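Local structure of VESB protease (4LK4) at residues I25-R31 / A64-I70; V163-L167 / S177-S182. The protein is a secreted serine protease of the trypsin-like S1 family, probably an endopeptidase that cleaves peptide bonds within protein chains. The protein carries 1 engineered substitution. All blocks are in the same frame, centred on the assembly; numbering follows the deposited sequence.

Contact 1. Residues I25-R31 / A64-I70; sequences IVALVKR and ASVDVII
At the apolar centre, L28 (rotamer mt) brings CD2 to 3.3 Å from CG1 of V68, and V26 (t) sets CG1 3.6 Å from CB of V68 and CG2 4.4 Å from CG1 of I70. These four side chains share one face of the sheet, the inward one, where F40, F45, F58 and L109 also pack. A27, V29, D67 and I69 occupy the other face; there V29 CG1 lies 3.9 Å from CD1 of I69 (mt).

Residues 25-31 and 66-70 are extended, while A64 and S65 still turn (phi/psi -68/-12 and -102/13) just before the strand; strands 25-30 and 66-70 run antiparallel, their axes 4.6 Å apart at closest and their directions 155° apart. V26-I70, L28-V68 and K30-V66 are non-hydrogen-bonded pairs (CA-CA 4.5, 4.5 and 4.9 Å). Between them lie the hydrogen-bonded pairs: A27 N to I69 O 3.0 Å and I69 N to A27 O 2.8 Å, then V29 N to D67 O 2.9 Å and D67 N to V29 O 2.8 Å. This pairing closes the six-stranded N-terminal barrel of the trypsin fold.

At the polar edge, R31 N donates to S65 O (2.9 Å). The R31 side chain (chi1 t, chi2 t, chi3 m) folds back over 64-67, so that NH2 reaches V66 O (3.0 Å) and NE makes a salt bridge, weak as a hydrogen bond, to D67 OD1 (3.3 Å). D67 also pairs with R83 through OD2. The chemistry implies a seam held by backbone bonds and apolar packing, with the charges of D67, K30 and R31 kept out of the barrel interior.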
loop_
_atom_site.group_PDB
_atom_site.type_symbol
_atom_site.label_atom_id
_atom_site.label_comp_id
_atom_site.label_asym_id
_atom_site.label_seq_id
_atom_site.Cartn_x
_atom_site.Cartn_y
_atom_site.Cartn_z
ATOM N N ILE A 25 12.281 8.728 1.647
ATOM C CA ILE A 25 11.202 9.066 0.711
ATOM C C ILE A 25 11.281 8.184 -0.531
ATOM O O ILE A 25 12.354 7.702 -0.902
ATOM C CB ILE A 25 11.310 10.522 0.250
ATOM C CG1 ILE A 25 10.042 11.023 -0.420
ATOM C CG2 ILE A 25 12.444 10.677 -0.756
ATOM C CD1 ILE A 25 8.842 11.097 0.490
ATOM N N VAL A 26 10.161 7.987 -1.198
ATOM C CA VAL A 26 10.173 7.208 -2.428
ATOM C C VAL A 26 9.323 7.850 -3.520
ATOM O O VAL A 26 8.189 8.276 -3.262
ATOM C CB VAL A 26 9.621 5.800 -2.168
ATOM C CG1 VAL A 26 9.691 4.966 -3.427
ATOM C CG2 VAL A 26 10.364 5.156 -1.005
ATOM N N ALA A 27 9.881 7.921 -4.729
ATOM C CA ALA A 27 9.122 8.301 -5.903
ATOM C C ALA A 27 8.708 7.057 -6.667
ATOM O O ALA A 27 9.512 6.159 -6.933
ATOM C CB ALA A 27 9.938 9.193 -6.781
ATOM N N LEU A 28 7.440 7.004 -7.009
ATOM C CA LEU A 28 6.919 5.925 -7.837
ATOM C C LEU A 28 6.874 6.408 -9.280
ATOM O O LEU A 28 6.275 7.447 -9.586
ATOM C CB LEU A 28 5.529 5.503 -7.354
ATOM C CG LEU A 28 5.482 4.973 -5.923
ATOM C CD1 LEU A 28 4.066 4.513 -5.638
ATOM C CD2 LEU A 28 6.442 3.821 -5.726
ATOM N N VAL A 29 7.529 5.675 -10.169
ATOM C CA VAL A 29 7.650 6.162 -11.532
ATOM C C VAL A 29 7.350 5.048 -12.491
ATOM O O VAL A 29 7.597 3.885 -12.183
ATOM C CB VAL A 29 9.027 6.790 -11.807
ATOM C CG1 VAL A 29 9.416 7.704 -10.649
ATOM C CG2 VAL A 29 10.085 5.748 -11.966
ATOM N N LYS A 30 6.822 5.428 -13.646
ATOM C CA LYS A 30 6.449 4.505 -14.671
ATOM C C LYS A 30 7.697 3.815 -15.185
ATOM O O LYS A 30 8.700 4.466 -15.447
ATOM C CB LYS A 30 5.721 5.236 -15.802
ATOM C CG LYS A 30 5.409 4.346 -17.002
ATOM C CD LYS A 30 4.270 4.910 -17.843
ATOM C CE LYS A 30 4.093 4.122 -19.141
ATOM N NZ LYS A 30 4.938 4.738 -20.209
ATOM N N ARG A 31 7.621 2.487 -15.328
ATOM C CA ARG A 31 8.753 1.712 -15.776
ATOM C C ARG A 31 9.140 2.055 -17.199
ATOM O O ARG A 31 8.278 2.187 -18.072
ATOM C CB ARG A 31 8.466 0.210 -15.696
ATOM C CG ARG A 31 9.739 -0.606 -15.947
ATOM C CD ARG A 31 9.606 -2.052 -15.583
ATOM N NE ARG A 31 9.122 -2.256 -14.231
ATOM C CZ ARG A 31 8.808 -3.454 -13.739
ATOM N NH1 ARG A 31 8.922 -4.530 -14.497
ATOM N NH2 ARG A 31 8.355 -3.576 -12.503
ATOM N N ALA A 64 4.307 -4.621 -13.024
ATOM C CA ALA A 64 5.300 -4.646 -14.128
ATOM C C ALA A 64 5.469 -3.316 -14.856
ATOM O O ALA A 64 6.400 -3.163 -15.637
ATOM C CB ALA A 64 4.978 -5.744 -15.146
ATOM N N SER A 65 4.572 -2.371 -14.618
ATOM C CA SER A 65 4.705 -1.057 -15.203
ATOM C C SER A 65 5.254 -0.029 -14.183
ATOM O O SER A 65 5.217 1.201 -14.431
ATOM C CB SER A 65 3.349 -0.610 -15.729
ATOM O OG SER A 65 2.496 -0.336 -14.614
ATOM N N VAL A 66 5.777 -0.507 -13.052
ATOM C CA VAL A 66 6.168 0.417 -11.968
ATOM C C VAL A 66 7.567 0.191 -11.429
ATOM O O VAL A 66 7.938 -0.939 -11.116
ATOM C CB VAL A 66 5.170 0.354 -10.805
ATOM C CG1 VAL A 66 5.725 1.033 -9.547
ATOM C CG2 VAL A 66 3.859 0.998 -11.239
ATOM N N ASP A 67 8.325 1.288 -11.336
ATOM C CA ASP A 67 9.581 1.342 -10.601
ATOM C C ASP A 67 9.398 2.240 -9.398
ATOM O O ASP A 67 8.478 3.053 -9.351
ATOM C CB ASP A 67 10.698 1.952 -11.439
ATOM C CG ASP A 67 11.112 1.087 -12.606
ATOM O OD1 ASP A 67 10.940 -0.152 -12.510
ATOM O OD2 ASP A 67 11.611 1.657 -13.629
ATOM N N VAL A 68 10.305 2.106 -8.434
ATOM C CA VAL A 68 10.399 3.041 -7.342
ATOM C C VAL A 68 11.812 3.584 -7.300
ATOM O O VAL A 68 12.760 2.933 -7.759
ATOM C CB VAL A 68 10.058 2.402 -5.982
ATOM C CG1 VAL A 68 8.824 1.544 -6.105
ATOM C CG2 VAL A 68 11.232 1.590 -5.431
ATOM N N ILE A 69 11.932 4.780 -6.749
ATOM C CA ILE A 69 13.243 5.431 -6.537
ATOM C C ILE A 69 13.317 5.843 -5.091
ATOM O O ILE A 69 12.640 6.779 -4.688
ATOM C CB ILE A 69 13.464 6.678 -7.382
ATOM C CG1 ILE A 69 13.313 6.354 -8.858
ATOM C CG2 ILE A 69 14.876 7.230 -7.123
ATOM C CD1 ILE A 69 13.240 7.583 -9.748
ATOM N N ILE A 70 14.107 5.095 -4.329
ATOM C CA ILE A 70 14.240 5.263 -2.885
ATOM C C ILE A 70 15.289 6.329 -2.660
ATOM O O ILE A 70 16.363 6.269 -3.239
ATOM C CB ILE A 70 14.724 3.940 -2.200
ATOM C CG1 ILE A 70 13.729 2.795 -2.466
ATOM C CG2 ILE A 70 14.874 4.113 -0.708
ATOM C CD1 ILE A 70 14.068 1.483 -1.809
#

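Contact 2. Residues V163-L167 / S177-S182; sequences VSQSL and SSDPNS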
loop_
_atom_site.group_PDB
_atom_site.type_symbol
_atom_site.label_atom_id
_atom_site.label_comp_id
_atom_site.label_asym_id
_atom_site.label_seq_id
_atom_site.Cartn_x
_atom_site.Cartn_y
_atom_site.Cartn_z
ATOM N N VAL A 163 -6.123 18.086 12.487
ATOM C CA VAL A 163 -7.490 18.567 12.672
ATOM C C VAL A 163 -8.293 17.610 13.581
ATOM O O VAL A 163 -8.008 16.420 13.613
ATOM C CB VAL A 163 -8.186 18.613 11.291
ATOM C CG1 VAL A 163 -9.654 19.029 11.383
ATOM C CG2 VAL A 163 -7.431 19.531 10.342
ATOM N N SER A 164 -9.287 18.135 14.314
ATOM C CA SER A 164 -10.199 17.300 15.149
ATOM C C SER A 164 -10.878 16.267 14.290
ATOM O O SER A 164 -11.435 16.603 13.261
ATOM C CB SER A 164 -11.315 18.126 15.832
ATOM O OG SER A 164 -10.786 19.196 16.651
ATOM N N GLN A 165 -10.860 15.010 14.707
ATOM C CA GLN A 165 -11.520 14.016 13.929
ATOM C C GLN A 165 -13.015 14.323 13.736
ATOM O O GLN A 165 -13.527 14.176 12.639
ATOM C CB GLN A 165 -11.299 12.607 14.481
ATOM C CG GLN A 165 -11.634 11.509 13.456
ATOM C CD GLN A 165 -10.597 11.336 12.366
ATOM O OE1 GLN A 165 -9.465 11.743 12.501
ATOM N NE2 GLN A 165 -10.986 10.688 11.282
ATOM N N SER A 166 -13.725 14.806 14.747
ATOM C CA SER A 166 -15.171 15.054 14.512
ATOM C C SER A 166 -15.342 16.118 13.404
ATOM O O SER A 166 -16.288 16.065 12.609
ATOM C CB SER A 166 -15.909 15.455 15.797
ATOM O OG SER A 166 -15.416 16.688 16.280
ATOM N N LEU A 167 -14.386 17.050 13.335
ATOM C CA LEU A 167 -14.415 18.107 12.321
ATOM C C LEU A 167 -14.053 17.644 10.924
ATOM O O LEU A 167 -14.663 18.048 9.927
ATOM C CB LEU A 167 -13.462 19.195 12.721
ATOM C CG LEU A 167 -13.928 20.573 12.324
ATOM C CD1 LEU A 167 -15.386 20.816 12.716
ATOM C CD2 LEU A 167 -12.975 21.573 12.998
ATOM N N SER A 177 -14.735 8.664 9.494
ATOM C CA SER A 177 -15.353 8.424 10.775
ATOM C C SER A 177 -15.012 9.569 11.705
ATOM O O SER A 177 -14.001 10.239 11.543
ATOM C CB SER A 177 -14.900 7.083 11.361
ATOM O OG SER A 177 -15.402 6.900 12.674
ATOM N N SER A 178 -15.883 9.811 12.667
ATOM C CA SER A 178 -15.604 10.784 13.698
ATOM C C SER A 178 -14.682 10.160 14.754
ATOM O O SER A 178 -14.085 10.878 15.545
ATOM C CB SER A 178 -16.902 11.252 14.339
ATOM O OG SER A 178 -17.460 10.210 15.103
ATOM N N ASP A 179 -14.590 8.826 14.763
ATOM C CA ASP A 179 -13.714 8.081 15.657
ATOM C C ASP A 179 -12.302 8.184 15.088
ATOM O O ASP A 179 -12.077 7.804 13.945
ATOM C CB ASP A 179 -14.173 6.624 15.722
ATOM C CG ASP A 179 -13.391 5.786 16.724
ATOM O OD1 ASP A 179 -12.280 6.195 17.073
ATOM O OD2 ASP A 179 -13.892 4.711 17.166
ATOM N N PRO A 180 -11.348 8.719 15.876
ATOM C CA PRO A 180 -9.953 8.835 15.461
ATOM C C PRO A 180 -9.311 7.469 15.203
ATOM O O PRO A 180 -8.309 7.366 14.479
ATOM C CB PRO A 180 -9.273 9.499 16.668
ATOM C CG PRO A 180 -10.369 10.092 17.485
ATOM C CD PRO A 180 -11.549 9.224 17.250
ATOM N N ASN A 181 -9.860 6.443 15.836
ATOM C CA ASN A 181 -9.384 5.109 15.649
ATOM C C ASN A 181 -10.025 4.575 14.371
ATOM O O ASN A 181 -10.841 3.669 14.410
ATOM C CB ASN A 181 -9.736 4.249 16.863
ATOM C CG ASN A 181 -9.325 2.815 16.689
ATOM O OD1 ASN A 181 -8.314 2.528 16.062
ATOM N ND2 ASN A 181 -10.123 1.900 17.214
ATOM N N SER A 182 -9.636 5.159 13.241
ATOM C CA SER A 182 -10.190 4.812 11.934
ATOM C C SER A 182 -9.148 4.991 10.827
ATOM O O SER A 182 -8.033 5.500 11.046
ATOM C CB SER A 182 -11.417 5.675 11.617
ATOM O OG SER A 182 -11.100 7.064 11.716
#
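Q165 lays its side chain across the backbone of S178 to P180, with CG 3.3 Å from S178 O and 3.7 Å from P180 N, while its CB sits 4.0 Å from P180 CG. In the trypsin fold this is the first turn of helix 165-172 meeting the loop that leads from that helix into strand 184-189 of the C-terminal barrel; the C168-C186 disulfide ties the same helix and strand together. With chi1 t and chi2 p, the side chain carries NE2 to S177 O, the single hydrogen bond between the segments, at 3.1 Å. NE2 also bonds N184 O, and OE1 is held by R126 of helix 125-128, which P180 touches too.

The loop is built of short turns. S177 OG accepts from D179 N (3.0 Å) in an ST turn, D179 OD1 accepts from N181 N (2.7 Å) in an Asx turn, and N181 centres an inverse gamma turn. Beyond it, S182 OG donates to D179 O at just 2.5 Å.

How the contacts relate
Both contacts belong to the trypsin domain but lie on opposite sides of the chain's centre, with their own centres 32 Å apart and no atoms touching. Contact 1 is core: two strands distant in sequence are joined along their length, burying 662 Å² and sealing the N-terminal barrel. Contact 2 is partly exposed and local: a helix start and the loop following that helix bury 209 Å² beside the C-terminal barrel. The chemistry follows the place. Contact 1 relies on repeated main-chain bonds and aliphatic packing, with an arginine at its edge, whereas contact 2 depends on one glutamine and a loop of short polar turns.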